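PDB 1IQ6: (r)-specific enoyl-coa hydratase from Aeromonas punctata, which catalyses the hydration of short-chain trans-2-enoyl-CoA of four to six carbons to (3R)-3-hydroxyacyl-CoA, feeding polyhydroxyalkanoate biosynthesis. Local coordinates for the interface of chains A and B. Residues are numbered along the deposited sequence; one frame, centred on the assembly and turned at random. Chains: chain A/B, (r)-specific enoyl-coa hydratase.

The interface of chains A and B. Residues chain A 26, 29-32, 56; chain B 60-61, 63-64.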
# COMPACT_ATOMS: atom_id res chain seq x y z
N PHE A 26 2.88 -6.76 -9.73
CA PHE A 26 2.92 -6.18 -8.39
C PHE A 26 3.85 -7.01 -7.50
O PHE A 26 4.54 -6.46 -6.64
CB PHE A 26 1.52 -6.14 -7.77
CG PHE A 26 1.49 -5.47 -6.43
CD1 PHE A 26 1.62 -4.09 -6.32
CD2 PHE A 26 1.41 -6.22 -5.27
CE1 PHE A 26 1.66 -3.46 -5.08
CE2 PHE A 26 1.45 -5.62 -4.02
CZ PHE A 26 1.58 -4.23 -3.92
N LEU A 29 7.30 -5.76 -8.01
CA LEU A 29 7.53 -4.46 -7.40
C LEU A 29 7.66 -4.53 -5.88
O LEU A 29 8.57 -3.94 -5.30
CB LEU A 29 6.39 -3.50 -7.76
CG LEU A 29 6.32 -3.00 -9.20
CD1 LEU A 29 4.99 -2.28 -9.42
CD2 LEU A 29 7.49 -2.06 -9.48
N SER A 30 6.74 -5.26 -5.26
CA SER A 30 6.67 -5.41 -3.80
C SER A 30 7.59 -6.46 -3.20
O SER A 30 7.83 -6.46 -1.99
CB SER A 30 5.24 -5.78 -3.40
OG SER A 30 4.91 -7.07 -3.90
N GLU A 31 8.11 -7.34 -4.05
CA GLU A 31 8.97 -8.44 -3.62
C GLU A 31 8.13 -9.49 -2.87
O GLU A 31 8.66 -10.33 -2.16
CB GLU A 31 10.10 -7.95 -2.71
CG GLU A 31 11.11 -6.99 -3.35
CD GLU A 31 11.86 -7.60 -4.52
OE1 GLU A 31 12.15 -8.81 -4.49
OE2 GLU A 31 12.19 -6.85 -5.47
N ASP A 32 6.80 -9.42 -3.03
CA ASP A 32 5.91 -10.39 -2.38
C ASP A 32 5.51 -11.44 -3.41
O ASP A 32 4.56 -11.24 -4.17
CB ASP A 32 4.66 -9.68 -1.83
CG ASP A 32 3.76 -10.62 -1.04
OD1 ASP A 32 3.97 -11.85 -1.10
OD2 ASP A 32 2.83 -10.12 -0.37
N MET A 56 -2.17 -5.07 -0.67
CA MET A 56 -1.57 -3.79 -1.02
C MET A 56 -1.77 -3.40 -2.47
O MET A 56 -1.63 -2.22 -2.83
CB MET A 56 -0.08 -3.77 -0.65
CG MET A 56 0.18 -3.69 0.86
SD MET A 56 -0.51 -2.21 1.65
CE MET A 56 0.57 -0.94 0.95
N SER B 60 4.55 -0.85 -0.24
CA SER B 60 4.33 -2.21 -0.73
C SER B 60 5.48 -3.15 -0.39
O SER B 60 5.30 -4.37 -0.36
CB SER B 60 4.11 -2.18 -2.25
OG SER B 60 2.89 -1.51 -2.55
N LEU B 61 6.66 -2.60 -0.10
CA LEU B 61 7.81 -3.43 0.25
C LEU B 61 7.56 -4.19 1.55
O LEU B 61 8.16 -5.24 1.79
CB LEU B 61 9.07 -2.58 0.38
CG LEU B 61 9.64 -2.07 -0.95
CD1 LEU B 61 10.87 -1.22 -0.69
CD2 LEU B 61 9.99 -3.25 -1.86
N SER B 63 4.92 -5.74 2.33
CA SER B 63 4.25 -6.98 1.95
C SER B 63 5.30 -8.03 1.61
O SER B 63 5.17 -9.20 1.96
CB SER B 63 3.33 -6.73 0.74
OG SER B 63 2.34 -7.74 0.64
N GLY B 64 6.36 -7.60 0.92
CA GLY B 64 7.43 -8.51 0.56
C GLY B 64 8.16 -9.07 1.77
O GLY B 64 8.40 -10.27 1.86
O HOH W 1 -0.31 -7.10 0.17
O HOH W 2 0.11 -9.79 0.81
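A:Ser30 and A:Asp32, at and just beyond the end of helix 20-30, pack against B:Ser60, B:Ser63 and B:Gly64 of helix 55-68 in a helix-end-on-helix patch of the homodimer interface. The twofold axis repeats the patch with chains exchanged, so each subunit probably steadies the other's substrate-binding segment. A:Asp32 belongs to that segment and, with A:His37, forms the catalytic pair of the hydratase 2 motif.

The polar centre is the bond from the B:Ser63 hydroxyl OG to the carboxylate oxygen OD2 of A:Asp32, 2.6 Å long. It enters on the anti lone pair of OD2, away from OD1, and thus ties the active-site carboxylate to the partner chain. Both side chains reach it with the terminal group opposite the backbone N: CG of A:Asp32 at chi1 -175° and OG of B:Ser63 at chi1 -159°. Two waters extend the contact. Water 1 lies 2.8 Å from B:Ser63 OG and 2.9 Å from the backbone N of A:Met56, at the start of chain A's own helix 55-68. Water 2 bonds to water 1 and B:Ser63 OG and sits 3.0 Å from A:Asp32 OD2, closing a small triangle with the serine and the carboxylate.

Second-shell support comes from A:Ser30, whose chi1 of 67° puts OG between its backbone N and carbonyl carbon. There OG donates to the carbonyl O of A:Phe26 at 2.8 Å and accepts from A:Asp32 N, joining the helix end to the catalytic segment. Its CB meanwhile faces B:Ser60.

Close approach is also seen at B:Gly64, whose CA lies 3.3 Å from the carbonyl O of A:Ser30; the CB of A:Asp32 packs on the same glycine. At the other end of the patch, the A:Phe26 ring meets B:Ser60 through its CZ and CE1 carbons, which lie at nearly equal distance from the hydroxyl OG, CZ at 3.3 Å.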